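Local structure of computational Design of Enzyme (Synthetic construct, 3TP4) at residues Gly113-Val118 and His174-Ser179; Ile267-Asp272 and Asp310-Arg315; Gly398-Gln403 and Thr453-Leu458. The protein is a computationally designed enzyme on a glycosyl hydrolase family 26 scaffold, probably built to carry an activated serine in a catalytic triad. All coordinates share one frame; numbering follows the deposited sequence.

Contact 1 of 3, residues Gly113-Val118 and His174-Ser179; sequences GVENFV and HENAGS
N176 and E115 meet tip to tip and make the one clear hydrogen bond of this contact. ND2 of N176 gives a proton to OE2 of E115 over 2.6 Å, a short and fairly straight bond (159° at the hydrogen). It enters on the syn side of the carboxylate, with the two flat groups nearly coplanar, a fit that suits an amide facing an acid. The glutamate reaches it by folding at chi2 (70°). Behind this pair, CA of G113 lies 3.2 Å from O of H174 in a CA-H...O contact, and the same CA sits over one face of the H174 imidazole, offset toward its rim. Glycine suits the place, because a CB would run into ND2 of N176. One residue on, V114 packs CG1 at 3.8 Å from O of H174, while its CG2 touches OE1 of E175 at 3.9 Å. E175 in turn probably helps to fix its own loop: CG stands anti to the backbone N (chi1 175°), the chain bends at chi2, and OE2 accepts the backbone N of A177 from above the carboxylate plane at 2.9 Å. An alanine at E175 would remove that acceptor and the contact with V114, and would probably loosen the loop that presents N176. Both loops leave the C-terminal ends of adjacent parallel strands, 107-113 and 168-174, the end of a TIM barrel where active sites lie, consistent with N176 lying near the probable designed site; W183 packs against both V114 and E175, before helix 184-188.

Contact 2 of 3, residues Ile267-Asp272 and Asp310-Arg315; sequences IAEIAD and DPVASR
A268 marks the close-packed part of this contact, where helix 254-274, in the helical layer outside the barrel, meets the turn leading from helix 299-308 into barrel strand 318-321. Its CB lies 3.3 Å from O of V312 and 3.9 Å from CB of R315, so the small methyl lets the turn's backbone come right up to the helix. V312 adds its CG1, anti to the backbone N, which touches CB of A268 at 4.1 Å and the aliphatic CG of E269 at 3.9 Å. D310 OD1 accepts from the backbone N of both V312 and A313, in an Asx turn and motif, and also forms a salt bridge with R265 of the helix; a type I turn runs from V312 to R315.

The more open side, one helical turn on from A268, is polar. R315 bends at chi3 (54°) and grips D272 side-on: NE binds OD2 on its syn side at 3.0 Å, and NH2 binds OD1 at 3.0 Å from above the carboxylate plane. Both oxygens lie near the guanidinium plane, although the two flat groups are turned 40° apart. R28 forms a salt bridge to the same OD1 and also donates to O of R315. With two arginines around one aspartate, D272 is likely to stay ionised, its charge shared between them.

Contact 3 of 3, residues Gly398-Gln403 and Thr453-Leu458; sequences GGTDVQ and TAAGTL
V402 and T453 form a non-hydrogen-bonded antiparallel pair, CA to CA 4.4 Å, and just beyond it N of A454 donates to O of D401 at 3.0 Å, nearly straight (164°) and in the carbonyl plane. The side chains of V402 and T453 lie side by side on the same face of the sheet, CG2 of V402 4.2 Å from CG2 of T453, as suits two beta-branched residues on strands. T453 holds OG1 in the crowded position between backbone N and carbonyl carbon (chi1 86°), which aims the hydroxyl into its own type I turn: it accepts from N of A455 at 2.9 Å, an ST turn, and donates to O of G456, which also takes the bond from N of T453. T400 crosses T453 at about a right angle and lays its methyl CG2 3.6 Å from OG1 of T453; its own OG1, anti to the backbone N, leans over the turn with CB of A454 at 3.5 Å. Glycine suits the place of G456, where phi is 107° and a CB would jam against the preceding carbonyl. The contact thus lies at the start of strand 402-411 and the hairpin between strands 446-453 and 456-466, beside strand 391-398, whose V397 touches V402 and L458, in the Ig-like domain.

How the contacts relate
From the N terminus, the chain first builds a TIM-type barrel, and contact 1 closes a loop of 55 residues by joining the segments that follow strands 107-113 and 168-174. Contact 2 comes later, bringing the turn before strand 318-321 back onto helix 254-274 and closing 37 residues. The chain then enters the Ig-like domain, where contact 3 closes 49 residues with no helix among them, tying the start of strand 402-411 to the last hairpin. The three follow in series, without nesting or crossing. None touches another: the centres of contact 1 and contact 2 are about 27 Å apart, and that of contact 3 lies about 36 Å from contact 1 and about 34 Å from contact 2.

Contact 1 of 3, residues Gly113-Val118 and His174-Ser179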
# COMPACT_ATOMS: atom_id res chain seq x y z
N GLY A 113 7.89 -2.90 2.45
CA GLY A 113 8.64 -1.74 2.88
C GLY A 113 9.78 -1.47 1.92
O GLY A 113 9.95 -2.19 0.93
N VAL A 114 10.57 -0.44 2.20
CA VAL A 114 11.64 -0.09 1.28
C VAL A 114 13.04 -0.49 1.79
O VAL A 114 14.05 0.09 1.38
CB VAL A 114 11.57 1.40 0.83
CG1 VAL A 114 10.28 1.65 0.02
CG2 VAL A 114 11.65 2.35 2.02
N GLU A 115 13.09 -1.51 2.64
CA GLU A 115 14.37 -1.98 3.17
C GLU A 115 15.34 -2.41 2.07
O GLU A 115 16.52 -2.08 2.11
CB GLU A 115 14.17 -3.13 4.16
CG GLU A 115 13.52 -2.72 5.46
CD GLU A 115 12.06 -2.34 5.29
OE1 GLU A 115 11.42 -2.91 4.38
OE2 GLU A 115 11.57 -1.48 6.05
N ASN A 116 14.83 -3.15 1.08
CA ASN A 116 15.68 -3.61 -0.01
C ASN A 116 16.33 -2.48 -0.80
O ASN A 116 17.25 -2.72 -1.59
CB ASN A 116 14.90 -4.53 -0.96
CG ASN A 116 14.70 -5.91 -0.39
OD1 ASN A 116 15.63 -6.51 0.14
ND2 ASN A 116 13.48 -6.41 -0.47
N PHE A 117 15.86 -1.26 -0.59
CA PHE A 117 16.38 -0.11 -1.32
C PHE A 117 17.57 0.55 -0.60
O PHE A 117 18.04 1.61 -1.01
CB PHE A 117 15.26 0.92 -1.57
CG PHE A 117 14.17 0.44 -2.50
CD1 PHE A 117 13.10 -0.31 -2.02
CD2 PHE A 117 14.20 0.76 -3.85
CE1 PHE A 117 12.09 -0.75 -2.86
CE2 PHE A 117 13.19 0.33 -4.72
CZ PHE A 117 12.13 -0.42 -4.22
N VAL A 118 18.05 -0.10 0.46
CA VAL A 118 19.22 0.39 1.18
C VAL A 118 20.34 -0.66 1.21
O VAL A 118 20.22 -1.72 0.60
CB VAL A 118 18.87 0.83 2.62
CG1 VAL A 118 17.79 1.90 2.59
CG2 VAL A 118 18.41 -0.36 3.46
N HIS A 174 6.43 1.32 0.81
CA HIS A 174 6.22 2.39 1.77
C HIS A 174 7.38 2.43 2.78
O HIS A 174 8.03 1.42 3.03
CB HIS A 174 4.87 2.24 2.48
CG HIS A 174 4.76 0.98 3.29
ND1 HIS A 174 4.82 0.97 4.66
CD2 HIS A 174 4.65 -0.32 2.90
CE1 HIS A 174 4.72 -0.28 5.10
NE2 HIS A 174 4.62 -1.08 4.05
N GLU A 175 7.62 3.61 3.34
CA GLU A 175 8.74 3.88 4.23
C GLU A 175 8.45 3.41 5.64
O GLU A 175 7.43 3.78 6.22
CB GLU A 175 9.01 5.38 4.24
CG GLU A 175 10.08 5.86 5.21
CD GLU A 175 11.42 5.16 5.02
OE1 GLU A 175 12.21 5.60 4.16
OE2 GLU A 175 11.68 4.16 5.71
N ASN A 176 9.36 2.63 6.22
CA ASN A 176 9.16 2.14 7.59
C ASN A 176 9.73 3.01 8.71
O ASN A 176 9.49 2.74 9.88
CB ASN A 176 9.63 0.69 7.72
CG ASN A 176 8.61 -0.29 7.18
OD1 ASN A 176 7.43 -0.25 7.56
ND2 ASN A 176 9.05 -1.16 6.29
N ALA A 177 10.48 4.05 8.36
CA ALA A 177 10.89 5.06 9.35
C ALA A 177 10.21 6.38 8.98
O ALA A 177 9.72 6.50 7.86
CB ALA A 177 12.40 5.22 9.32
N GLY A 178 10.13 7.37 9.87
CA GLY A 178 10.42 7.27 11.29
C GLY A 178 9.10 7.46 12.00
O GLY A 178 8.37 6.49 12.19
N SER A 179 8.76 8.70 12.39
CA SER A 179 7.44 8.98 12.98
C SER A 179 6.43 9.51 11.96
O SER A 179 5.21 9.44 12.19
CB SER A 179 7.55 9.97 14.15
OG SER A 179 7.64 9.28 15.39

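Contact 2 of 3, residues Ile267-Asp272 and Asp310-Arg315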
# COMPACT_ATOMS: atom_id res chain seq x y z
N ILE A 267 -7.76 13.06 3.91
CA ILE A 267 -7.76 11.82 3.15
C ILE A 267 -9.18 11.29 2.88
O ILE A 267 -9.44 10.72 1.83
CB ILE A 267 -6.85 10.72 3.74
CG1 ILE A 267 -7.41 10.15 5.05
CG2 ILE A 267 -5.41 11.25 3.93
CD1 ILE A 267 -6.62 8.92 5.52
N ALA A 268 -10.08 11.46 3.85
CA ALA A 268 -11.47 11.05 3.68
C ALA A 268 -12.12 11.86 2.56
O ALA A 268 -12.90 11.33 1.77
CB ALA A 268 -12.25 11.26 4.98
N GLU A 269 -11.79 13.15 2.50
CA GLU A 269 -12.36 14.04 1.49
C GLU A 269 -11.86 13.64 0.11
O GLU A 269 -12.64 13.58 -0.84
CB GLU A 269 -11.98 15.49 1.78
CG GLU A 269 -12.79 16.14 2.89
CD GLU A 269 -12.25 17.51 3.28
OE1 GLU A 269 -11.28 17.98 2.66
OE2 GLU A 269 -12.80 18.10 4.23
N ILE A 270 -10.56 13.37 0.01
CA ILE A 270 -10.00 12.95 -1.28
C ILE A 270 -10.59 11.62 -1.72
O ILE A 270 -10.99 11.44 -2.88
CB ILE A 270 -8.46 12.87 -1.21
CG1 ILE A 270 -7.88 14.27 -0.95
CG2 ILE A 270 -7.89 12.29 -2.51
CD1 ILE A 270 -6.40 14.27 -0.61
N ALA A 271 -10.65 10.67 -0.79
CA ALA A 271 -11.29 9.39 -1.06
C ALA A 271 -12.72 9.60 -1.56
O ALA A 271 -13.11 9.10 -2.62
CB ALA A 271 -11.27 8.50 0.21
N ASP A 272 -13.52 10.35 -0.80
CA ASP A 272 -14.91 10.60 -1.19
C ASP A 272 -15.03 11.19 -2.59
O ASP A 272 -15.88 10.77 -3.38
CB ASP A 272 -15.61 11.51 -0.18
CG ASP A 272 -15.90 10.80 1.14
OD1 ASP A 272 -15.74 9.56 1.20
OD2 ASP A 272 -16.29 11.49 2.10
N ASP A 310 -15.12 14.16 14.93
CA ASP A 310 -15.15 14.82 13.63
C ASP A 310 -15.85 13.96 12.58
O ASP A 310 -15.37 12.87 12.25
CB ASP A 310 -13.73 15.13 13.16
CG ASP A 310 -13.69 16.10 12.00
OD1 ASP A 310 -14.07 15.71 10.87
OD2 ASP A 310 -13.28 17.26 12.22
N PRO A 311 -16.97 14.45 12.03
CA PRO A 311 -17.76 13.59 11.14
C PRO A 311 -17.04 13.26 9.83
O PRO A 311 -17.45 12.33 9.13
CB PRO A 311 -19.03 14.42 10.87
CG PRO A 311 -18.66 15.83 11.21
CD PRO A 311 -17.63 15.74 12.30
N VAL A 312 -16.00 14.00 9.50
CA VAL A 312 -15.28 13.72 8.27
C VAL A 312 -14.03 12.89 8.53
O VAL A 312 -13.77 11.92 7.84
CB VAL A 312 -14.89 15.03 7.53
CG1 VAL A 312 -14.04 14.71 6.29
CG2 VAL A 312 -16.15 15.82 7.16
N ALA A 313 -13.25 13.29 9.54
CA ALA A 313 -12.08 12.51 9.95
C ALA A 313 -12.46 11.08 10.37
O ALA A 313 -11.66 10.15 10.25
CB ALA A 313 -11.34 13.21 11.08
N SER A 314 -13.67 10.89 10.88
CA SER A 314 -14.11 9.55 11.27
C SER A 314 -14.40 8.67 10.04
O SER A 314 -14.57 7.45 10.18
CB SER A 314 -15.34 9.63 12.18
OG SER A 314 -16.43 10.17 11.46
N ARG A 315 -14.46 9.27 8.86
CA ARG A 315 -14.69 8.51 7.61
C ARG A 315 -13.44 7.77 7.12
O ARG A 315 -12.98 7.93 5.99
CB ARG A 315 -15.34 9.37 6.52
CG ARG A 315 -16.79 9.75 6.87
CD ARG A 315 -17.45 10.63 5.78
NE ARG A 315 -17.36 9.98 4.48
CZ ARG A 315 -17.97 8.85 4.16
NH1 ARG A 315 -18.76 8.23 5.04
NH2 ARG A 315 -17.81 8.33 2.95

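Contact 3 of 3, residues Gly398-Gln403 and Thr453-Leu458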
# COMPACT_ATOMS: atom_id res chain seq x y z
N GLY A 398 -2.96 1.08 -21.05
CA GLY A 398 -3.81 0.05 -20.48
C GLY A 398 -5.30 0.32 -20.60
O GLY A 398 -5.74 1.47 -20.74
N GLY A 399 -6.09 -0.74 -20.52
CA GLY A 399 -7.53 -0.60 -20.43
C GLY A 399 -8.23 -0.31 -21.75
O GLY A 399 -9.41 -0.02 -21.75
N THR A 400 -7.52 -0.39 -22.87
CA THR A 400 -8.18 -0.23 -24.17
C THR A 400 -7.33 -0.91 -25.23
O THR A 400 -6.16 -1.18 -24.98
CB THR A 400 -8.39 1.27 -24.53
OG1 THR A 400 -8.99 1.39 -25.83
CG2 THR A 400 -7.05 2.01 -24.54
N ASP A 401 -7.91 -1.19 -26.40
CA ASP A 401 -7.15 -1.68 -27.55
C ASP A 401 -6.38 -0.52 -28.18
O ASP A 401 -6.90 0.58 -28.30
CB ASP A 401 -8.06 -2.29 -28.61
CG ASP A 401 -8.61 -3.64 -28.22
OD1 ASP A 401 -8.12 -4.23 -27.23
OD2 ASP A 401 -9.53 -4.13 -28.91
N VAL A 402 -5.15 -0.79 -28.62
CA VAL A 402 -4.28 0.28 -29.10
C VAL A 402 -3.81 0.00 -30.51
O VAL A 402 -3.31 -1.08 -30.78
CB VAL A 402 -3.02 0.40 -28.21
CG1 VAL A 402 -2.17 1.58 -28.65
CG2 VAL A 402 -3.41 0.51 -26.74
N GLN A 403 -3.94 0.98 -31.40
CA GLN A 403 -3.48 0.78 -32.78
C GLN A 403 -2.08 1.31 -33.00
O GLN A 403 -1.32 0.75 -33.78
CB GLN A 403 -4.43 1.41 -33.81
CG GLN A 403 -5.87 0.95 -33.71
CD GLN A 403 -6.84 2.11 -33.71
OE1 GLN A 403 -7.06 2.75 -34.74
NE2 GLN A 403 -7.42 2.41 -32.54
N THR A 453 -6.29 4.87 -29.84
CA THR A 453 -6.95 3.72 -29.22
C THR A 453 -8.46 3.65 -29.43
O THR A 453 -9.09 4.60 -29.90
CB THR A 453 -6.68 3.69 -27.70
OG1 THR A 453 -7.66 4.49 -27.02
CG2 THR A 453 -5.29 4.21 -27.38
N ALA A 454 -9.02 2.51 -29.04
CA ALA A 454 -10.46 2.27 -29.10
C ALA A 454 -11.23 3.18 -28.14
O ALA A 454 -12.45 3.34 -28.26
CB ALA A 454 -10.77 0.80 -28.82
N ALA A 455 -10.52 3.79 -27.20
CA ALA A 455 -11.12 4.72 -26.25
C ALA A 455 -10.85 6.17 -26.66
O ALA A 455 -11.11 7.11 -25.90
CB ALA A 455 -10.60 4.47 -24.84
N GLY A 456 -10.31 6.35 -27.86
CA GLY A 456 -9.97 7.68 -28.36
C GLY A 456 -8.47 7.89 -28.37
O GLY A 456 -7.70 6.93 -28.37
N THR A 457 -8.04 9.14 -28.40
CA THR A 457 -6.62 9.45 -28.42
C THR A 457 -6.22 9.86 -27.01
O THR A 457 -6.79 10.80 -26.46
CB THR A 457 -6.31 10.60 -29.41
OG1 THR A 457 -6.55 10.17 -30.76
CG2 THR A 457 -4.87 11.03 -29.30
N LEU A 458 -5.27 9.13 -26.42
CA LEU A 458 -4.82 9.40 -25.07
C LEU A 458 -3.42 9.95 -25.13
O LEU A 458 -2.60 9.49 -25.92
CB LEU A 458 -4.82 8.11 -24.25
CG LEU A 458 -6.05 7.20 -24.36
CD1 LEU A 458 -5.79 5.88 -23.61
CD2 LEU A 458 -7.30 7.91 -23.83